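Local coordinates for ribosome-associated protein Y (PSrp-1) (Clostridium acetobutylicum, PDB 3KA5) that probably pairs active 70S ribosomes into translationally inactive 100S dimers in stationary phase, the piece here being the C-terminal domain of a long-form hibernation promoting factor, at residues P12-A18 against F30-G35. Sequence-based numbering, arbitrary orientation.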
loop_
_atom_site.group_PDB
_atom_site.type_symbol
_atom_site.label_atom_id
_atom_site.label_comp_id
_atom_site.label_asym_id
_atom_site.label_seq_id
_atom_site.Cartn_x
_atom_site.Cartn_y
_atom_site.Cartn_z
ATOM N N PRO B 12 -9.087 5.359 -11.074
ATOM C CA PRO B 12 -9.841 4.942 -9.887
ATOM C C PRO B 12 -10.661 3.686 -10.140
ATOM O O PRO B 12 -11.158 3.470 -11.247
ATOM C CB PRO B 12 -10.738 6.145 -9.606
ATOM C CG PRO B 12 -9.939 7.295 -10.130
ATOM C CD PRO B 12 -9.421 6.746 -11.435
HETATM N N MSE B 13 -10.796 2.855 -9.110
HETATM C CA MSE B 13 -11.574 1.633 -9.218
HETATM C C MSE B 13 -12.158 1.255 -7.867
HETATM O O MSE B 13 -11.781 1.814 -6.840
HETATM C CB MSE B 13 -10.714 0.486 -9.750
HETATM C CG MSE B 13 -9.486 0.179 -8.930
HETATM SE SE MSE B 13 -8.581 -1.386 -9.619
HETATM C CE MSE B 13 -7.654 -0.587 -11.101
ATOM N N SER B 14 -13.087 0.305 -7.882
ATOM C CA SER B 14 -13.739 -0.155 -6.663
ATOM C C SER B 14 -12.830 -1.134 -5.944
ATOM O O SER B 14 -11.945 -1.733 -6.558
ATOM C CB SER B 14 -15.051 -0.863 -7.004
ATOM O OG SER B 14 -14.789 -2.112 -7.624
ATOM N N GLU B 15 -13.051 -1.314 -4.647
ATOM C CA GLU B 15 -12.225 -2.241 -3.889
ATOM C C GLU B 15 -12.335 -3.663 -4.446
ATOM O O GLU B 15 -11.351 -4.401 -4.456
ATOM C CB GLU B 15 -12.610 -2.210 -2.403
ATOM C CG GLU B 15 -14.090 -2.399 -2.129
ATOM C CD GLU B 15 -14.424 -2.271 -0.656
ATOM O OE1 GLU B 15 -14.086 -1.227 -0.060
ATOM O OE2 GLU B 15 -15.026 -3.211 -0.096
ATOM N N GLU B 16 -13.525 -4.046 -4.913
ATOM C CA GLU B 16 -13.725 -5.380 -5.486
ATOM C C GLU B 16 -12.905 -5.540 -6.761
ATOM O O GLU B 16 -12.288 -6.583 -6.997
ATOM C CB GLU B 16 -15.203 -5.627 -5.829
ATOM C CG GLU B 16 -16.137 -5.833 -4.649
ATOM C CD GLU B 16 -16.486 -4.540 -3.931
ATOM O OE1 GLU B 16 -16.320 -3.450 -4.523
ATOM O OE2 GLU B 16 -16.948 -4.617 -2.770
ATOM N N GLU B 17 -12.917 -4.514 -7.602
ATOM C CA GLU B 17 -12.148 -4.588 -8.833
ATOM C C GLU B 17 -10.663 -4.645 -8.494
ATOM O O GLU B 17 -9.891 -5.296 -9.193
ATOM C CB GLU B 17 -12.409 -3.374 -9.731
ATOM C CG GLU B 17 -11.755 -3.520 -11.104
ATOM C CD GLU B 17 -11.891 -2.278 -11.963
ATOM O OE1 GLU B 17 -12.917 -1.584 -11.844
ATOM O OE2 GLU B 17 -10.973 -2.006 -12.770
ATOM N N ALA B 18 -10.260 -3.958 -7.425
ATOM C CA ALA B 18 -8.856 -3.963 -7.027
ATOM C C ALA B 18 -8.417 -5.361 -6.595
ATOM O O ALA B 18 -7.310 -5.800 -6.917
ATOM C CB ALA B 18 -8.615 -2.957 -5.889
ATOM N N PHE B 30 -1.912 -4.492 -3.550
ATOM C CA PHE B 30 -2.198 -3.678 -4.733
ATOM C C PHE B 30 -2.646 -2.287 -4.298
ATOM O O PHE B 30 -3.601 -2.143 -3.531
ATOM C CB PHE B 30 -3.299 -4.395 -5.539
ATOM C CG PHE B 30 -3.570 -3.806 -6.899
ATOM C CD1 PHE B 30 -2.709 -4.048 -7.968
ATOM C CD2 PHE B 30 -4.720 -3.062 -7.124
ATOM C CE1 PHE B 30 -3.007 -3.564 -9.243
ATOM C CE2 PHE B 30 -5.021 -2.576 -8.389
ATOM C CZ PHE B 30 -4.166 -2.827 -9.448
ATOM N N VAL B 31 -1.936 -1.263 -4.770
ATOM C CA VAL B 31 -2.246 0.122 -4.433
ATOM C C VAL B 31 -3.175 0.686 -5.497
ATOM O O VAL B 31 -2.929 0.516 -6.690
ATOM C CB VAL B 31 -0.958 0.983 -4.397
ATOM C CG1 VAL B 31 -1.286 2.399 -3.955
ATOM C CG2 VAL B 31 0.066 0.343 -3.468
ATOM N N PHE B 32 -4.239 1.359 -5.079
ATOM C CA PHE B 32 -5.172 1.918 -6.047
ATOM C C PHE B 32 -5.920 3.132 -5.518
ATOM O O PHE B 32 -5.981 3.369 -4.310
ATOM C CB PHE B 32 -6.184 0.849 -6.478
ATOM C CG PHE B 32 -7.192 0.491 -5.410
ATOM C CD1 PHE B 32 -8.519 0.870 -5.539
ATOM C CD2 PHE B 32 -6.808 -0.231 -4.281
ATOM C CE1 PHE B 32 -9.459 0.543 -4.557
ATOM C CE2 PHE B 32 -7.739 -0.565 -3.292
ATOM C CZ PHE B 32 -9.067 -0.177 -3.433
ATOM N N GLN B 33 -6.482 3.899 -6.440
ATOM C CA GLN B 33 -7.266 5.074 -6.090
ATOM C C GLN B 33 -8.690 4.552 -5.953
ATOM O O GLN B 33 -9.276 4.113 -6.937
ATOM C CB GLN B 33 -7.191 6.100 -7.225
ATOM C CG GLN B 33 -8.103 7.297 -7.063
ATOM C CD GLN B 33 -7.540 8.333 -6.121
ATOM O OE1 GLN B 33 -7.331 8.066 -4.938
ATOM N NE2 GLN B 33 -7.286 9.528 -6.643
ATOM N N ASN B 34 -9.232 4.571 -4.739
ATOM C CA ASN B 34 -10.588 4.083 -4.507
ATOM C C ASN B 34 -11.579 5.076 -5.102
ATOM O O ASN B 34 -11.624 6.233 -4.689
ATOM C CB ASN B 34 -10.848 3.931 -3.004
ATOM C CG ASN B 34 -12.133 3.182 -2.709
ATOM O OD1 ASN B 34 -13.155 3.414 -3.348
ATOM N ND2 ASN B 34 -12.089 2.282 -1.731
ATOM N N GLY B 35 -12.370 4.620 -6.068
ATOM C CA GLY B 35 -13.335 5.496 -6.706
ATOM C C GLY B 35 -14.511 5.888 -5.829
ATOM O O GLY B 35 -15.266 6.796 -6.172
HETATM O O HOH W 1 -14.808 0.598 -3.584
HETATM O O HOH W 2 -14.487 1.119 -0.932
#
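A18 and F32 make the tight centre of this contact: the methyl CB of A18 stands 3.5 Å from the centroid of the F32 ring, almost on the ring normal, a CH-pi contact that so small a side chain allows. F32 takes chi1 71°, with CG between backbone N and carbonyl carbon, which turns one ring face to A18 CB. The selenomethionine M13 slants across F32, its CG 3.6 Å from F32 CD1. Its long, flexible chain then bends at chi3 to carry SE to the edge of the F30 ring, 4.0 Å from CE2, a Met-aromatic contact.

The M13 backbone is bridged to N34 through the flanking residues: M13 N donates to Q33 O (2.9 Å), and M13 O accepts from G35 N (3.0 Å), which comes from above the carbonyl plane. At the N-cap, the short hydroxyl side chain of S14 can accept from E17 N in the first helical turn.

The outer rim is looser: exposed P12 lies side by side with Q33, CG to CG 3.6 Å. Between E15 OE1 and N34 ND2 a water forms a polar link; another bonds to E15 N and, at longer range, to N34 OD1, whose stronger partner is D36 N. E15 OE2 pairs with K4 of the second subunit.

The bridge ties the lead-in of helix 15-25 to strand 29-34 of the antiparallel sheet, with F32 also touching L53 of strand 51-55.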